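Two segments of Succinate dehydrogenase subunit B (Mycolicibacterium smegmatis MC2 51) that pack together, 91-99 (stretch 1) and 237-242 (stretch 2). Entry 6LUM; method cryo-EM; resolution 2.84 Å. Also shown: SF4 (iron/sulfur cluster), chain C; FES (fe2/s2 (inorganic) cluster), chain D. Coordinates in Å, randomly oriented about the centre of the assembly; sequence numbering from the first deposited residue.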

# COMPACT_ATOMS: atom_id res chain seq x y z
N GLY J 91 -18.70 -16.00 38.18
CA GLY J 91 -17.50 -16.46 37.50
C GLY J 91 -17.47 -16.38 36.00
O GLY J 91 -16.53 -15.83 35.44
N VAL J 92 -18.48 -16.90 35.33
CA VAL J 92 -18.52 -17.00 33.88
C VAL J 92 -19.15 -15.77 33.26
O VAL J 92 -19.97 -15.09 33.88
N ASN J 93 -18.78 -15.48 32.01
CA ASN J 93 -19.41 -14.44 31.21
C ASN J 93 -20.78 -14.89 30.73
O ASN J 93 -20.94 -16.03 30.30
N ARG J 94 -21.78 -14.00 30.78
CA ARG J 94 -23.12 -14.52 30.54
C ARG J 94 -24.07 -13.75 29.63
O ARG J 94 -24.98 -14.39 29.11
N LEU J 95 -23.95 -12.44 29.40
CA LEU J 95 -25.11 -11.71 28.83
C LEU J 95 -26.32 -11.73 29.74
O LEU J 95 -27.24 -12.51 29.52
N ALA J 96 -26.31 -10.88 30.76
CA ALA J 96 -27.28 -10.89 31.85
C ALA J 96 -28.73 -11.02 31.43
O ALA J 96 -29.57 -11.34 32.27
N CYS J 97 -29.08 -10.76 30.18
CA CYS J 97 -30.47 -10.89 29.77
C CYS J 97 -30.90 -12.33 29.58
O CYS J 97 -32.05 -12.57 29.23
N LYS J 98 -30.01 -13.29 29.79
CA LYS J 98 -30.29 -14.68 29.48
C LYS J 98 -30.11 -15.64 30.63
O LYS J 98 -30.26 -16.85 30.43
N VAL J 99 -29.79 -15.16 31.84
CA VAL J 99 -29.43 -16.10 32.88
C VAL J 99 -30.64 -16.84 33.44
O VAL J 99 -30.46 -17.84 34.14
N THR J 237 -15.35 -20.90 23.42
CA THR J 237 -16.46 -21.72 22.96
C THR J 237 -17.49 -21.89 24.04
O THR J 237 -18.70 -21.87 23.77
N GLU J 238 -17.05 -22.04 25.28
CA GLU J 238 -17.99 -22.23 26.36
C GLU J 238 -18.76 -20.95 26.66
O GLU J 238 -19.90 -21.02 27.13
N ALA J 239 -18.18 -19.79 26.39
CA ALA J 239 -18.80 -18.53 26.75
C ALA J 239 -19.67 -17.92 25.67
O ALA J 239 -20.56 -17.14 26.00
N CYS J 240 -19.47 -18.25 24.40
CA CYS J 240 -20.23 -17.61 23.34
C CYS J 240 -21.73 -17.81 23.53
O CYS J 240 -22.18 -18.94 23.71
N PRO J 241 -22.53 -16.74 23.50
CA PRO J 241 -23.98 -16.89 23.63
C PRO J 241 -24.71 -17.28 22.36
O PRO J 241 -25.88 -17.67 22.44
N ARG J 242 -24.08 -17.18 21.19
CA ARG J 242 -24.68 -17.64 19.95
C ARG J 242 -24.31 -19.07 19.61
O ARG J 242 -24.87 -19.62 18.65

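The contact between the two stretches is modest, burying 288 Å² summed over both sides, and it joins residues at least 143 positions apart in sequence. Their backbones come nearest where the CA atoms of Asn93 and Ala239 lie 6.1 Å apart. No clear hydrogen bond crosses the interface, so the packing rests on one apolar pair, one long salt bridge and looser contacts around them.

The apolar pair is Leu95 and Pro241. Both CA-to-CB bonds point toward the opposite stretch, and Leu95 CD2 reaches Pro241 CB at 3.7 Å, a normal van der Waals distance. Leu95 sits at phi/psi 62/79, with chi1 between wells at -110° and chi2 p. Pro241, with its ring C-gamma endo, has more area covered by the other stretch (63 Å²) than any other residue here. Ala239, at the end of the helical segment, contributes differently: its CB points sideways, and its carbonyl O lies 4.5 Å from Asn93 O, a proximity of two acceptors rather than a bond.

Charge pairing involves Arg94 and Glu238. The CA-to-CB bond of Arg94 points away, yet chi1 m and chi2 m, followed by chi3 at 101°, bring its guanidinium back to the other stretch. Glu238 starts sideways and extends through chi1 t and chi2 at -108°. The resulting salt bridge, Arg94 NH2 to Glu238 OE2, is long at 3.7 Å, with OE2 oblique to the guanidinium, neither over its face nor at its edge. Arg94 NH2 also lies 4.3 Å from Ala239 CA. Within its own stretch, Arg94 NE donates a weak hydrogen bond to Asn93 O (2.6 Å, with an N-H...O angle of only 125°). Val92, m and pointing toward stretch 2, adds a loose contact, Val92 CG1 to Glu238 OE2 at 4.4 Å.

Lys98 also points toward stretch 2, with chi1 m, chi2 t, chi3 at 133° and chi4 t. Its NZ lies 3.5 Å from Pro241 O and 4.2 Å from Pro241 CB, so its chain end approaches both backbone and ring. A backbone hydrogen bond from Lys98 N to Leu95 O (2.9 Å) closes the turn carrying these two residues.

Two cysteines that make no contact across the interface lie at the bound clusters. Cys240, chi1 t and pointing away from stretch 1, binds the SF4 cluster through SG to FE3 at 2.5 Å; neighbouring Pro241 CD lies 3.7 Å from SF4 S4. Cys97, chi1 p, places SG 2.7 Å from FE2 of the FES cluster.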

# COMPACT_ATOMS: atom_id res chain seq x y z
CB VAL J 92 -19.29 -18.27 33.47
CG1 VAL J 92 -18.56 -19.47 33.90
CG2 VAL J 92 -20.63 -18.26 34.11
CB ASN J 93 -18.53 -14.11 30.01
CG ASN J 93 -17.31 -13.35 30.38
OD1 ASN J 93 -16.99 -13.22 31.54
ND2 ASN J 93 -16.62 -12.85 29.39
CB ARG J 94 -23.85 -14.76 31.86
CG ARG J 94 -23.39 -15.94 32.67
CD ARG J 94 -23.63 -17.29 32.01
NE ARG J 94 -22.42 -17.81 31.40
CZ ARG J 94 -22.35 -18.94 30.70
NH1 ARG J 94 -23.43 -19.67 30.53
NH2 ARG J 94 -21.19 -19.34 30.20
CB LEU J 95 -25.53 -12.21 27.45
CG LEU J 95 -25.31 -11.39 26.20
CD1 LEU J 95 -23.90 -11.02 25.96
CD2 LEU J 95 -25.80 -12.22 25.08
CB ALA J 96 -27.13 -9.61 32.65
CB CYS J 97 -30.71 -10.14 28.47
SG CYS J 97 -30.21 -11.01 27.00
CB LYS J 98 -29.41 -15.15 28.32
CG LYS J 98 -29.75 -14.53 27.03
CD LYS J 98 -28.77 -14.93 25.99
CE LYS J 98 -29.50 -15.34 24.76
NZ LYS J 98 -28.57 -15.87 23.74
CB VAL J 99 -28.68 -15.41 34.02
CG1 VAL J 99 -27.57 -14.56 33.46
CG2 VAL J 99 -29.63 -14.63 34.82
CB THR J 237 -15.94 -23.08 22.52
OG1 THR J 237 -14.96 -22.90 21.51
CG2 THR J 237 -17.04 -23.91 21.97
CB GLU J 238 -17.25 -22.71 27.60
CG GLU J 238 -18.11 -23.25 28.68
CD GLU J 238 -18.18 -22.31 29.85
OE1 GLU J 238 -17.27 -21.47 29.98
OE2 GLU J 238 -19.14 -22.42 30.64
CB ALA J 239 -17.73 -17.51 27.13
CB CYS J 240 -19.83 -18.16 21.98
SG CYS J 240 -20.91 -17.66 20.68
CB PRO J 241 -24.41 -15.50 24.09
CG PRO J 241 -23.43 -14.63 23.55
CD PRO J 241 -22.15 -15.33 23.66
CB ARG J 242 -24.27 -16.74 18.79
CG ARG J 242 -24.40 -15.27 19.03
CD ARG J 242 -25.82 -14.85 19.29
NE ARG J 242 -26.78 -15.40 18.35
CZ ARG J 242 -27.04 -14.90 17.15
NH1 ARG J 242 -26.41 -13.83 16.72
NH2 ARG J 242 -27.94 -15.48 16.38
FE1 SF4 C . -17.15 -13.96 20.96
FE2 SF4 C . -19.85 -12.80 21.55
FE3 SF4 C . -19.64 -15.52 20.25
FE4 SF4 C . -18.96 -13.02 18.70
S1 SF4 C . -20.66 -13.70 19.79
S2 SF4 C . -17.93 -14.84 19.18
S3 SF4 C . -18.15 -12.14 20.46
S4 SF4 C . -18.86 -14.62 22.03
FE1 FES D . -29.14 -6.72 24.44
FE2 FES D . -28.77 -8.78 26.61
S1 FES D . -29.97 -6.96 26.44
S2 FES D . -28.16 -8.67 24.52